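Local atomic coordinates of dual oxidase maturation factor 1 (Mus musculus, PDB entry 6WXU), a protein that is probably required for functional DUOX1 to mature and to be transported from the endoplasmic reticulum to the plasma membrane. Residues V81-T86 against G239-H244; G106-T111 against F130-G135; S137-Y142 against F161-P166. All blocks are in the same frame, centred on the assembly; numbering follows the deposited sequence.

Interaction 1 (V81-T86 against G239-H244); sequences VNANTT and GTAVLH. With NAG (2-acetamido-2-deoxy-beta-D-glucopyranose), chain M.
Val81 reaches from its strand to the chain at Ala241, Val242 and Leu243, and its side chain is worth following atom by atom. CB points at the other segment, with the carbonyl oxygen of Val242 as its nearest partner there. The two methyl groups then divide the work. CG1, lodged between the backbone N and the carbonyl carbon (chi1 78°), turns to Leu243 and lies 4.2 Å from its CG, the two branched side chains meeting at a slant. CG2, anti to the backbone N, is the more engaged tip: it sits 3.3 Å from Val242 O and 3.6 Å from Ala241 CB. That same alanine methyl is shared, since Ala241 CB also lies 3.7 Å from Ala83 CB. The Ala241 methyl thus touches both Val81 and Ala83, two residues apart on one side of the strand, and Val242 turns its own side chain away.

Hydrogen bonds are absent between the two segments, and the side-chain contacts are apolar, apart from the approach of Val81 CG2 to Val242 O. Here the strand's backbone bonds go to strand 94-103, Ala83 pairing with Val97 and Thr85 with Val95, while Leu243 also touches Leu157 of helix 152-159.

Near Asn84 the character changes. Its ND2 is joined covalently to C1 of an N-acetylglucosamine, 1.4 Å away, and the sugar folds back along the strand until its acetamido methyl C8 is 3.2 Å from Asn82 O. Across from it, Thr240 OG1 stands 3.6 Å from the sugar's O7, a proximity only. Asn84, Thr85 and Thr86 spell the Asn-X-Thr sequon of N-glycosylation, here set on a strand of the five-stranded antiparallel sheet, predicted to be extracellular, beside the loop that leads into its edge strand 245-247.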
ATOM      1  N   VAL B  81      -6.733  28.513 -17.236  1.00 45.47           N
ATOM      2  CA  VAL B  81      -7.293  29.696 -16.595  1.00 45.47           C
ATOM      3  C   VAL B  81      -6.301  30.185 -15.552  1.00 45.47           C
ATOM      4  O   VAL B  81      -5.474  29.422 -15.055  1.00 45.47           O
ATOM      5  CB  VAL B  81      -8.678  29.395 -15.967  1.00 45.47           C
ATOM      6  CG1 VAL B  81      -8.526  28.660 -14.655  1.00 45.47           C
ATOM      7  CG2 VAL B  81      -9.463  30.671 -15.777  1.00 45.47           C
ATOM      8  N   ASN B  82      -6.375  31.472 -15.230  1.00 45.48           N
ATOM      9  CA  ASN B  82      -5.548  32.100 -14.210  1.00 45.48           C
ATOM     10  C   ASN B  82      -6.447  32.517 -13.056  1.00 45.48           C
ATOM     11  O   ASN B  82      -7.363  33.323 -13.245  1.00 45.48           O
ATOM     12  CB  ASN B  82      -4.803  33.304 -14.785  1.00 45.48           C
ATOM     13  CG  ASN B  82      -4.129  34.141 -13.721  1.00 45.48           C
ATOM     14  OD1 ASN B  82      -3.029  33.828 -13.275  1.00 45.48           O
ATOM     15  ND2 ASN B  82      -4.779  35.221 -13.319  1.00 45.48           N
ATOM     16  N   ALA B  83      -6.188  31.976 -11.867  1.00 45.20           N
ATOM     17  CA  ALA B  83      -7.072  32.179 -10.731  1.00 45.20           C
ATOM     18  C   ALA B  83      -6.264  32.332  -9.452  1.00 45.20           C
ATOM     19  O   ALA B  83      -5.081  31.996  -9.397  1.00 45.20           O
ATOM     20  CB  ALA B  83      -8.056  31.017 -10.580  1.00 45.20           C
ATOM     21  N   ASN B  84      -6.924  32.851  -8.419  1.00 46.29           N
ATOM     22  CA  ASN B  84      -6.387  32.882  -7.064  1.00 46.29           C
ATOM     23  C   ASN B  84      -7.071  31.792  -6.254  1.00 46.29           C
ATOM     24  O   ASN B  84      -8.296  31.810  -6.102  1.00 46.29           O
ATOM     25  CB  ASN B  84      -6.618  34.237  -6.403  1.00 46.29           C
ATOM     26  CG  ASN B  84      -6.100  35.378  -7.222  1.00 46.29           C
ATOM     27  OD1 ASN B  84      -5.264  35.198  -8.097  1.00 46.29           O
ATOM     28  ND2 ASN B  84      -6.595  36.569  -6.941  1.00 46.29           N
ATOM     29  N   THR B  85      -6.290  30.858  -5.728  1.00 43.52           N
ATOM     30  CA  THR B  85      -6.834  29.712  -5.019  1.00 43.52           C
ATOM     31  C   THR B  85      -6.092  29.505  -3.707  1.00 43.52           C
ATOM     32  O   THR B  85      -5.063  30.125  -3.442  1.00 43.52           O
ATOM     33  CB  THR B  85      -6.741  28.438  -5.864  1.00 43.52           C
ATOM     34  OG1 THR B  85      -5.375  28.190  -6.201  1.00 43.52           O
ATOM     35  CG2 THR B  85      -7.540  28.575  -7.134  1.00 43.52           C
ATOM     36  N   THR B  86      -6.637  28.627  -2.873  1.00 42.55           N
ATOM     37  CA  THR B  86      -5.910  28.178  -1.701  1.00 42.55           C
ATOM     38  C   THR B  86      -4.780  27.252  -2.128  1.00 42.55           C
ATOM     39  O   THR B  86      -4.759  26.735  -3.246  1.00 42.55           O
ATOM     40  CB  THR B  86      -6.842  27.462  -0.728  1.00 42.55           C
ATOM     41  OG1 THR B  86      -7.363  26.282  -1.346  1.00 42.55           O
ATOM     42  CG2 THR B  86      -7.993  28.362  -0.345  1.00 42.55           C
ATOM     43  N   GLY B 239     -12.462  29.116  -7.495  1.00 51.38           N
ATOM     44  CA  GLY B 239     -12.548  30.450  -6.943  1.00 51.38           C
ATOM     45  C   GLY B 239     -13.393  31.367  -7.800  1.00 51.38           C
ATOM     46  O   GLY B 239     -14.573  31.092  -8.036  1.00 51.38           O
ATOM     47  N   THR B 240     -12.801  32.457  -8.279  1.00 53.36           N
ATOM     48  CA  THR B 240     -13.498  33.433  -9.103  1.00 53.36           C
ATOM     49  C   THR B 240     -13.364  33.165 -10.594  1.00 53.36           C
ATOM     50  O   THR B 240     -13.806  33.990 -11.398  1.00 53.36           O
ATOM     51  CB  THR B 240     -12.986  34.841  -8.800  1.00 53.36           C
ATOM     52  OG1 THR B 240     -11.598  34.778  -8.451  1.00 53.36           O
ATOM     53  CG2 THR B 240     -13.771  35.465  -7.663  1.00 53.36           C
ATOM     54  N   ALA B 241     -12.772  32.041 -10.983  1.00 50.70           N
ATOM     55  CA  ALA B 241     -12.505  31.742 -12.380  1.00 50.70           C
ATOM     56  C   ALA B 241     -13.131  30.412 -12.765  1.00 50.70           C
ATOM     57  O   ALA B 241     -13.134  29.467 -11.973  1.00 50.70           O
ATOM     58  CB  ALA B 241     -11.005  31.704 -12.656  1.00 50.70           C
ATOM     59  N   VAL B 242     -13.652  30.346 -13.984  1.00 49.69           N
ATOM     60  CA  VAL B 242     -14.208  29.121 -14.544  1.00 49.69           C
ATOM     61  C   VAL B 242     -13.214  28.560 -15.548  1.00 49.69           C
ATOM     62  O   VAL B 242     -12.441  29.296 -16.169  1.00 49.69           O
ATOM     63  CB  VAL B 242     -15.582  29.377 -15.193  1.00 49.69           C
ATOM     64  CG1 VAL B 242     -16.380  30.333 -14.348  1.00 49.69           C
ATOM     65  CG2 VAL B 242     -15.418  29.940 -16.581  1.00 49.69           C
ATOM     66  N   LEU B 243     -13.218  27.242 -15.700  1.00 47.50           N
ATOM     67  CA  LEU B 243     -12.280  26.549 -16.572  1.00 47.50           C
ATOM     68  C   LEU B 243     -13.062  25.882 -17.693  1.00 47.50           C
ATOM     69  O   LEU B 243     -13.906  25.018 -17.437  1.00 47.50           O
ATOM     70  CB  LEU B 243     -11.463  25.524 -15.786  1.00 47.50           C
ATOM     71  CG  LEU B 243     -10.080  25.124 -16.295  1.00 47.50           C
ATOM     72  CD1 LEU B 243      -9.289  24.492 -15.184  1.00 47.50           C
ATOM     73  CD2 LEU B 243     -10.195  24.159 -17.435  1.00 47.50           C
ATOM     74  N   HIS B 244     -12.784  26.285 -18.928  1.00 50.24           N
ATOM     75  CA  HIS B 244     -13.433  25.736 -20.108  1.00 50.24           C
ATOM     76  C   HIS B 244     -12.410  24.954 -20.913  1.00 50.24           C
ATOM     77  O   HIS B 244     -11.295  25.433 -21.133  1.00 50.24           O
ATOM     78  CB  HIS B 244     -14.042  26.844 -20.965  1.00 50.24           C
ATOM     79  CG  HIS B 244     -15.217  27.517 -20.335  1.00 50.24           C
ATOM     80  ND1 HIS B 244     -15.402  28.882 -20.374  1.00 50.24           N
ATOM     81  CD2 HIS B 244     -16.276  27.015 -19.659  1.00 50.24           C
ATOM     82  CE1 HIS B 244     -16.521  29.191 -19.745  1.00 50.24           C
ATOM     83  NE2 HIS B 244     -17.070  28.075 -19.300  1.00 50.24           N
TER
HETATM   84  C1  NAG M 401      -6.189  37.754  -7.644  1.00 54.11           C
HETATM   85  C2  NAG M 401      -7.195  38.122  -8.730  1.00 54.11           C
HETATM   86  C3  NAG M 401      -6.778  39.413  -9.419  1.00 54.11           C
HETATM   87  C4  NAG M 401      -6.574  40.517  -8.392  1.00 54.11           C
HETATM   88  C5  NAG M 401      -5.590  40.058  -7.324  1.00 54.11           C
HETATM   89  C6  NAG M 401      -5.438  41.058  -6.204  1.00 54.11           C
HETATM   90  C7  NAG M 401      -8.503  36.722 -10.256  1.00 54.11           C
HETATM   91  C8  NAG M 401      -8.470  35.594 -11.239  1.00 54.11           C
HETATM   92  N2  NAG M 401      -7.333  37.050  -9.701  1.00 54.11           N
HETATM   93  O3  NAG M 401      -7.784  39.798 -10.348  1.00 54.11           O
HETATM   94  O4  NAG M 401      -6.069  41.686  -9.025  1.00 54.11           O
HETATM   95  O5  NAG M 401      -6.056  38.840  -6.726  1.00 54.11           O
HETATM   96  O6  NAG M 401      -6.463  42.041  -6.258  1.00 54.11           O
HETATM   97  O7  NAG M 401      -9.541  37.307  -9.974  1.00 54.11           O

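Interaction 2 (G106-T111 against F130-G135). With NAG (2-acetamido-2-deoxy-beta-D-glucopyranose), chain E.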
ATOM      1  N   GLY B 106      -5.764   8.032 -22.077  1.00 47.85           N
ATOM      2  CA  GLY B 106      -5.712   7.119 -20.956  1.00 47.85           C
ATOM      3  C   GLY B 106      -5.332   7.788 -19.657  1.00 47.85           C
ATOM      4  O   GLY B 106      -4.645   7.192 -18.826  1.00 47.85           O
ATOM      5  N   GLY B 107      -5.765   9.022 -19.470  1.00 44.20           N
ATOM      6  CA  GLY B 107      -5.458   9.743 -18.255  1.00 44.20           C
ATOM      7  C   GLY B 107      -5.572  11.233 -18.475  1.00 44.20           C
ATOM      8  O   GLY B 107      -5.910  11.701 -19.558  1.00 44.20           O
ATOM      9  N   VAL B 108      -5.270  11.971 -17.413  1.00 42.82           N
ATOM     10  CA  VAL B 108      -5.365  13.424 -17.414  1.00 42.82           C
ATOM     11  C   VAL B 108      -4.162  13.989 -16.677  1.00 42.82           C
ATOM     12  O   VAL B 108      -3.731  13.437 -15.661  1.00 42.82           O
ATOM     13  CB  VAL B 108      -6.691  13.894 -16.777  1.00 42.82           C
ATOM     14  CG1 VAL B 108      -6.789  13.434 -15.345  1.00 42.82           C
ATOM     15  CG2 VAL B 108      -6.822  15.385 -16.853  1.00 42.82           C
ATOM     16  N   ASN B 109      -3.599  15.075 -17.198  1.00 42.78           N
ATOM     17  CA  ASN B 109      -2.500  15.777 -16.551  1.00 42.78           C
ATOM     18  C   ASN B 109      -2.990  17.131 -16.063  1.00 42.78           C
ATOM     19  O   ASN B 109      -3.575  17.897 -16.830  1.00 42.78           O
ATOM     20  CB  ASN B 109      -1.305  15.950 -17.494  1.00 42.78           C
ATOM     21  CG  ASN B 109      -0.337  14.787 -17.426  1.00 42.78           C
ATOM     22  OD1 ASN B 109      -0.741  13.634 -17.487  1.00 42.78           O
ATOM     23  ND2 ASN B 109       0.949  15.088 -17.294  1.00 42.78           N
ATOM     24  N   ILE B 110      -2.753  17.419 -14.788  1.00 41.28           N
ATOM     25  CA  ILE B 110      -3.193  18.652 -14.150  1.00 41.28           C
ATOM     26  C   ILE B 110      -1.962  19.464 -13.788  1.00 41.28           C
ATOM     27  O   ILE B 110      -1.034  18.943 -13.161  1.00 41.28           O
ATOM     28  CB  ILE B 110      -4.043  18.363 -12.903  1.00 41.28           C
ATOM     29  CG1 ILE B 110      -5.178  17.406 -13.248  1.00 41.28           C
ATOM     30  CG2 ILE B 110      -4.595  19.644 -12.328  1.00 41.28           C
ATOM     31  CD1 ILE B 110      -5.918  16.919 -12.060  1.00 41.28           C
ATOM     32  N   THR B 111      -1.951  20.737 -14.172  1.00 41.34           N
ATOM     33  CA  THR B 111      -0.797  21.603 -13.968  1.00 41.34           C
ATOM     34  C   THR B 111      -1.196  22.793 -13.111  1.00 41.34           C
ATOM     35  O   THR B 111      -2.090  23.554 -13.485  1.00 41.34           O
ATOM     36  CB  THR B 111      -0.228  22.092 -15.299  1.00 41.34           C
ATOM     37  OG1 THR B 111      -0.863  23.321 -15.661  1.00 41.34           O
ATOM     38  CG2 THR B 111      -0.469  21.073 -16.395  1.00 41.34           C
ATOM     39  N   PHE B 130      -3.146  11.351 -13.553  1.00 43.80           N
ATOM     40  CA  PHE B 130      -4.034  10.311 -13.047  1.00 43.80           C
ATOM     41  C   PHE B 130      -4.570   9.525 -14.233  1.00 43.80           C
ATOM     42  O   PHE B 130      -5.226  10.097 -15.107  1.00 43.80           O
ATOM     43  CB  PHE B 130      -5.185  10.914 -12.242  1.00 43.80           C
ATOM     44  CG  PHE B 130      -4.745  11.844 -11.155  1.00 43.80           C
ATOM     45  CD1 PHE B 130      -4.474  13.169 -11.429  1.00 43.80           C
ATOM     46  CD2 PHE B 130      -4.616  11.399  -9.858  1.00 43.80           C
ATOM     47  CE1 PHE B 130      -4.067  14.022 -10.436  1.00 43.80           C
ATOM     48  CE2 PHE B 130      -4.212  12.250  -8.863  1.00 43.80           C
ATOM     49  CZ  PHE B 130      -3.938  13.562  -9.151  1.00 43.80           C
ATOM     50  N   ALA B 131      -4.307   8.223 -14.258  1.00 46.57           N
ATOM     51  CA  ALA B 131      -4.582   7.387 -15.419  1.00 46.57           C
ATOM     52  C   ALA B 131      -5.781   6.483 -15.174  1.00 46.57           C
ATOM     53  O   ALA B 131      -5.964   5.962 -14.073  1.00 46.57           O
ATOM     54  CB  ALA B 131      -3.366   6.536 -15.777  1.00 46.57           C
ATOM     55  N   TRP B 132      -6.594   6.298 -16.214  1.00 47.34           N
ATOM     56  CA  TRP B 132      -7.750   5.413 -16.167  1.00 47.34           C
ATOM     57  C   TRP B 132      -7.671   4.326 -17.231  1.00 47.34           C
ATOM     58  O   TRP B 132      -8.699   3.814 -17.671  1.00 47.34           O
ATOM     59  CB  TRP B 132      -9.051   6.199 -16.314  1.00 47.34           C
ATOM     60  CG  TRP B 132      -9.116   7.064 -17.523  1.00 47.34           C
ATOM     61  CD1 TRP B 132      -9.011   6.668 -18.819  1.00 47.34           C
ATOM     62  CD2 TRP B 132      -9.329   8.474 -17.551  1.00 47.34           C
ATOM     63  NE1 TRP B 132      -9.127   7.746 -19.653  1.00 47.34           N
ATOM     64  CE2 TRP B 132      -9.325   8.869 -18.897  1.00 47.34           C
ATOM     65  CE3 TRP B 132      -9.513   9.444 -16.567  1.00 47.34           C
ATOM     66  CZ2 TRP B 132      -9.499  10.188 -19.285  1.00 47.34           C
ATOM     67  CZ3 TRP B 132      -9.685  10.751 -16.955  1.00 47.34           C
ATOM     68  CH2 TRP B 132      -9.677  11.113 -18.301  1.00 47.34           C
ATOM     69  N   ARG B 133      -6.463   3.973 -17.659  1.00 54.89           N
ATOM     70  CA  ARG B 133      -6.303   2.918 -18.641  1.00 54.89           C
ATOM     71  C   ARG B 133      -6.831   1.602 -18.080  1.00 54.89           C
ATOM     72  O   ARG B 133      -7.153   1.482 -16.897  1.00 54.89           O
ATOM     73  CB  ARG B 133      -4.839   2.768 -19.045  1.00 54.89           C
ATOM     74  CG  ARG B 133      -4.164   4.052 -19.475  1.00 54.89           C
ATOM     75  CD  ARG B 133      -2.873   3.767 -20.228  1.00 54.89           C
ATOM     76  NE  ARG B 133      -3.091   3.684 -21.672  1.00 54.89           N
ATOM     77  CZ  ARG B 133      -2.785   4.649 -22.536  1.00 54.89           C
ATOM     78  NH1 ARG B 133      -2.232   5.776 -22.109  1.00 54.89           N
ATOM     79  NH2 ARG B 133      -3.024   4.486 -23.829  1.00 54.89           N
ATOM     80  N   LEU B 134      -6.921   0.599 -18.953  1.00 55.72           N
ATOM     81  CA  LEU B 134      -7.503  -0.672 -18.551  1.00 55.72           C
ATOM     82  C   LEU B 134      -6.664  -1.400 -17.511  1.00 55.72           C
ATOM     83  O   LEU B 134      -7.210  -2.211 -16.757  1.00 55.72           O
ATOM     84  CB  LEU B 134      -7.714  -1.563 -19.772  1.00 55.72           C
ATOM     85  CG  LEU B 134      -9.169  -1.956 -20.021  1.00 55.72           C
ATOM     86  CD1 LEU B 134     -10.030  -0.714 -20.149  1.00 55.72           C
ATOM     87  CD2 LEU B 134      -9.287  -2.824 -21.259  1.00 55.72           C
ATOM     88  N   GLY B 135      -5.366  -1.130 -17.445  1.00 56.86           N
ATOM     89  CA  GLY B 135      -4.506  -1.742 -16.457  1.00 56.86           C
ATOM     90  C   GLY B 135      -4.298  -0.940 -15.192  1.00 56.86           C
ATOM     91  O   GLY B 135      -3.504  -1.358 -14.340  1.00 56.86           O
TER
HETATM   92  C1  NAG E   1       1.975  14.077 -17.199  1.00 47.26           C
HETATM   93  C2  NAG E   1       3.176  14.434 -18.073  1.00 47.26           C
HETATM   94  C3  NAG E   1       4.315  13.439 -17.857  1.00 47.26           C
HETATM   95  C4  NAG E   1       4.636  13.269 -16.379  1.00 47.26           C
HETATM   96  C5  NAG E   1       3.362  12.947 -15.609  1.00 47.26           C
HETATM   97  C6  NAG E   1       3.568  12.894 -14.114  1.00 47.26           C
HETATM   98  C7  NAG E   1       2.862  15.558 -20.237  1.00 47.26           C
HETATM   99  C8  NAG E   1       2.423  15.395 -21.657  1.00 47.26           C
HETATM  100  N2  NAG E   1       2.794  14.463 -19.475  1.00 47.26           N
HETATM  101  O3  NAG E   1       5.470  13.903 -18.542  1.00 47.26           O
HETATM  102  O4  NAG E   1       5.547  12.186 -16.227  1.00 47.26           O
HETATM  103  O5  NAG E   1       2.384  13.966 -15.850  1.00 47.26           O
HETATM  104  O6  NAG E   1       4.341  13.998 -13.663  1.00 47.26           O
HETATM  105  O7  NAG E   1       3.259  16.630 -19.798  1.00 47.26           O
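Val108 and Phe130 form an antiparallel hydrogen-bonded pair, the two segments running 173° apart: Val108 N gives to Phe130 O at 3.0 Å, and Phe130 N gives to Val108 O at the same distance. Toward Gly106 the pairing weakens to a single long bond from Trp132 N to Gly106 O at 3.4 Å. Trp132 has CG between its backbone N and carbonyl carbon (chi1 54°), and the indole folds back over the glycines; Gly107 CA lies 4.1 Å from the centroid of the six-membered ring, 12° off its normal, a CH-pi contact made to main chain. The Arg133 guanidinium lays one face near Gly106 CA. At the other end, Ile110 CD1 touches Phe130 CE1 at 3.8 Å. The side chain of Asn109 starts out away from the partner segment; its ND2 carries an N-acetylglucosamine and also bonds Asn127 OD1. Trp132 NE1 has a weak bond to Leu105 O. Both flat groups thus lie on glycine backbone, and Gly107 adopts an extended positive-phi shape that suits this residue type. Toward Gly106, then, the two-bond bridge gives way to one weak bond and to aromatic packing on backbone, while toward Ile110 the pairing goes on with Glu128.

Interaction 3 (S137-Y142 against F161-P166); sequences SYAEEY and FTPRSP
Tyr138 lays its ring beneath the carbonyl of Phe161, whose O stands 3.8 Å above the ring plane and over its centre. With CG anti to the backbone N (chi1 -165°), the tyrosine leaves the first turn of helix 138-147 and reaches the 161-166 loop, meeting three successive residues. Tyr138 OH comes within 3.5 Å of Phe161 CB and is hydrogen-bonded to Ala158 O of helix 152-159. At the ring's edge, near its plane, Thr162 OG1 sits 3.6 Å from Tyr138 CD1, the two side chains crossing at about a right angle. Pro163 CD approaches the same CD1 at 4.0 Å, coming obliquely. This is helix-to-loop packing in a part of the protein predicted to be extracellular: the loop follows helix 152-159 and leads to Cys167, which is disulfide-linked to Cys234, before the long helix 170-199 begins. One turn on, Tyr142 adds a looser contact, CD2 to Thr162 OG1 at 4.0 Å, again at about a right angle. Ala139 meets the proline ring through CB, 4.4 Å from Pro163 CG. Arg164, Ser165 and Pro166 pack on polar side chains of another protein chain.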
ATOM      1  N   SER B 137      -6.015   1.887 -11.977  1.00 49.21           N
ATOM      2  CA  SER B 137      -7.174   2.196 -11.149  1.00 49.21           C
ATOM      3  C   SER B 137      -7.108   3.659 -10.752  1.00 49.21           C
ATOM      4  O   SER B 137      -6.180   4.069 -10.050  1.00 49.21           O
ATOM      5  CB  SER B 137      -7.217   1.313  -9.905  1.00 49.21           C
ATOM      6  OG  SER B 137      -6.074   1.533  -9.106  1.00 49.21           O
ATOM      7  N   TYR B 138      -8.087   4.444 -11.200  1.00 46.04           N
ATOM      8  CA  TYR B 138      -8.102   5.861 -10.870  1.00 46.04           C
ATOM      9  C   TYR B 138      -8.335   6.087  -9.384  1.00 46.04           C
ATOM     10  O   TYR B 138      -7.769   7.018  -8.804  1.00 46.04           O
ATOM     11  CB  TYR B 138      -9.176   6.569 -11.690  1.00 46.04           C
ATOM     12  CG  TYR B 138      -9.067   8.068 -11.716  1.00 46.04           C
ATOM     13  CD1 TYR B 138      -9.461   8.830 -10.633  1.00 46.04           C
ATOM     14  CD2 TYR B 138      -8.588   8.724 -12.830  1.00 46.04           C
ATOM     15  CE1 TYR B 138      -9.366  10.193 -10.653  1.00 46.04           C
ATOM     16  CE2 TYR B 138      -8.493  10.092 -12.861  1.00 46.04           C
ATOM     17  CZ  TYR B 138      -8.885  10.820 -11.766  1.00 46.04           C
ATOM     18  OH  TYR B 138      -8.799  12.186 -11.776  1.00 46.04           O
ATOM     19  N   ALA B 139      -9.151   5.245  -8.750  1.00 45.75           N
ATOM     20  CA  ALA B 139      -9.504   5.461  -7.351  1.00 45.75           C
ATOM     21  C   ALA B 139      -8.303   5.275  -6.435  1.00 45.75           C
ATOM     22  O   ALA B 139      -8.111   6.052  -5.493  1.00 45.75           O
ATOM     23  CB  ALA B 139     -10.634   4.520  -6.950  1.00 45.75           C
ATOM     24  N   GLU B 140      -7.481   4.256  -6.688  1.00 46.59           N
ATOM     25  CA  GLU B 140      -6.300   4.050  -5.856  1.00 46.59           C
ATOM     26  C   GLU B 140      -5.282   5.161  -6.063  1.00 46.59           C
ATOM     27  O   GLU B 140      -4.627   5.594  -5.110  1.00 46.59           O
ATOM     28  CB  GLU B 140      -5.676   2.689  -6.152  1.00 46.59           C
ATOM     29  N   GLU B 141      -5.141   5.643  -7.296  1.00 47.44           N
ATOM     30  CA  GLU B 141      -4.224   6.746  -7.548  1.00 47.44           C
ATOM     31  C   GLU B 141      -4.698   8.023  -6.871  1.00 47.44           C
ATOM     32  O   GLU B 141      -3.886   8.787  -6.340  1.00 47.44           O
ATOM     33  CB  GLU B 141      -4.062   6.963  -9.047  1.00 47.44           C
ATOM     34  CG  GLU B 141      -3.138   5.965  -9.701  1.00 47.44           C
ATOM     35  CD  GLU B 141      -3.036   6.169 -11.189  1.00 47.44           C
ATOM     36  OE1 GLU B 141      -4.091   6.241 -11.848  1.00 47.44           O
ATOM     37  OE2 GLU B 141      -1.903   6.267 -11.702  1.00 47.44           O
ATOM     38  N   TYR B 142      -6.008   8.269  -6.871  1.00 43.39           N
ATOM     39  CA  TYR B 142      -6.525   9.454  -6.199  1.00 43.39           C
ATOM     40  C   TYR B 142      -6.384   9.340  -4.688  1.00 43.39           C
ATOM     41  O   TYR B 142      -6.069  10.325  -4.016  1.00 43.39           O
ATOM     42  CB  TYR B 142      -7.981   9.688  -6.590  1.00 43.39           C
ATOM     43  CG  TYR B 142      -8.620  10.836  -5.855  1.00 43.39           C
ATOM     44  CD1 TYR B 142      -8.187  12.133  -6.053  1.00 43.39           C
ATOM     45  CD2 TYR B 142      -9.657  10.625  -4.965  1.00 43.39           C
ATOM     46  CE1 TYR B 142      -8.762  13.182  -5.385  1.00 43.39           C
ATOM     47  CE2 TYR B 142     -10.239  11.671  -4.293  1.00 43.39           C
ATOM     48  CZ  TYR B 142      -9.786  12.946  -4.508  1.00 43.39           C
ATOM     49  OH  TYR B 142     -10.361  13.999  -3.843  1.00 43.39           O
ATOM     50  N   PHE B 161     -12.909  13.641 -11.991  1.00 43.88           N
ATOM     51  CA  PHE B 161     -12.883  12.507 -12.906  1.00 43.88           C
ATOM     52  C   PHE B 161     -12.900  11.166 -12.194  1.00 43.88           C
ATOM     53  O   PHE B 161     -12.631  10.142 -12.825  1.00 43.88           O
ATOM     54  CB  PHE B 161     -11.645  12.572 -13.801  1.00 43.88           C
ATOM     55  CG  PHE B 161     -11.629  13.740 -14.723  1.00 43.88           C
ATOM     56  CD1 PHE B 161     -11.123  14.951 -14.308  1.00 43.88           C
ATOM     57  CD2 PHE B 161     -12.113  13.627 -16.008  1.00 43.88           C
ATOM     58  CE1 PHE B 161     -11.111  16.028 -15.149  1.00 43.88           C
ATOM     59  CE2 PHE B 161     -12.099  14.702 -16.856  1.00 43.88           C
ATOM     60  CZ  PHE B 161     -11.598  15.903 -16.427  1.00 43.88           C
ATOM     61  N   THR B 162     -13.198  11.145 -10.908  1.00 47.10           N
ATOM     62  CA  THR B 162     -13.078   9.933 -10.122  1.00 47.10           C
ATOM     63  C   THR B 162     -14.305   9.048 -10.325  1.00 47.10           C
ATOM     64  O   THR B 162     -15.371   9.533 -10.709  1.00 47.10           O
ATOM     65  CB  THR B 162     -12.887  10.298  -8.649  1.00 47.10           C
ATOM     66  OG1 THR B 162     -11.919   9.429  -8.058  1.00 47.10           O
ATOM     67  CG2 THR B 162     -14.179  10.188  -7.880  1.00 47.10           C
ATOM     68  N   PRO B 163     -14.171   7.738 -10.119  1.00 47.86           N
ATOM     69  CA  PRO B 163     -15.325   6.850 -10.288  1.00 47.86           C
ATOM     70  C   PRO B 163     -16.421   7.166  -9.286  1.00 47.86           C
ATOM     71  O   PRO B 163     -16.157   7.423  -8.111  1.00 47.86           O
ATOM     72  CB  PRO B 163     -14.738   5.456 -10.046  1.00 47.86           C
ATOM     73  CG  PRO B 163     -13.306   5.597 -10.305  1.00 47.86           C
ATOM     74  CD  PRO B 163     -12.931   6.983  -9.900  1.00 47.86           C
ATOM     75  N   ARG B 164     -17.662   7.138  -9.763  1.00 54.31           N
ATOM     76  CA  ARG B 164     -18.837   7.411  -8.941  1.00 54.31           C
ATOM     77  C   ARG B 164     -18.782   8.819  -8.348  1.00 54.31           C
ATOM     78  O   ARG B 164     -18.769   9.018  -7.135  1.00 54.31           O
ATOM     79  CB  ARG B 164     -18.996   6.353  -7.846  1.00 54.31           C
ATOM     80  CG  ARG B 164     -19.874   5.193  -8.258  1.00 54.31           C
ATOM     81  CD  ARG B 164     -19.577   3.954  -7.442  1.00 54.31           C
ATOM     82  NE  ARG B 164     -18.319   3.331  -7.837  1.00 54.31           N
ATOM     83  CZ  ARG B 164     -18.194   2.502  -8.867  1.00 54.31           C
ATOM     84  NH1 ARG B 164     -19.250   2.202  -9.607  1.00 54.31           N
ATOM     85  NH2 ARG B 164     -17.012   1.976  -9.161  1.00 54.31           N
ATOM     86  N   SER B 165     -18.744   9.792  -9.233  1.00 51.81           N
ATOM     87  CA  SER B 165     -18.892  11.191  -8.895  1.00 51.81           C
ATOM     88  C   SER B 165     -20.207  11.717  -9.449  1.00 51.81           C
ATOM     89  O   SER B 165     -20.710  11.191 -10.444  1.00 51.81           O
ATOM     90  CB  SER B 165     -17.746  12.033  -9.459  1.00 51.81           C
ATOM     91  OG  SER B 165     -16.643  12.041  -8.579  1.00 51.81           O
ATOM     92  N   PRO B 166     -20.792  12.749  -8.836  1.00 50.73           N
ATOM     93  CA  PRO B 166     -22.053  13.288  -9.365  1.00 50.73           C
ATOM     94  C   PRO B 166     -21.991  13.679 -10.830  1.00 50.73           C
ATOM     95  O   PRO B 166     -23.036  13.726 -11.487  1.00 50.73           O
ATOM     96  CB  PRO B 166     -22.307  14.506  -8.473  1.00 50.73           C
ATOM     97  CG  PRO B 166     -21.637  14.175  -7.214  1.00 50.73           C
ATOM     98  CD  PRO B 166     -20.406  13.407  -7.579  1.00 50.73           C
TER

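Interactions 2 and 3 adjoin: Glu141 OE1 probably accepts a hydrogen bond from Ala131 N, and Tyr138 packs on Phe130 and Trp132. Interaction 1 stands apart, its centre about 22 Å from either. All three are partly buried, interaction 2 lying nearest the middle of the chain. Interactions 1 and 2 reach the same antiparallel sheet at different strands, but interaction 2 joins strands by backbone bonds, whereas interaction 1 is largely apolar and interaction 3 is ring-and-loop packing. Both sheet contacts carry a glycan. Helix 152-159 is common ground: Leu157 touches Leu243 and Ile110, Ala158 meets Ile110 and Phe130, and the helix also borders interaction 3.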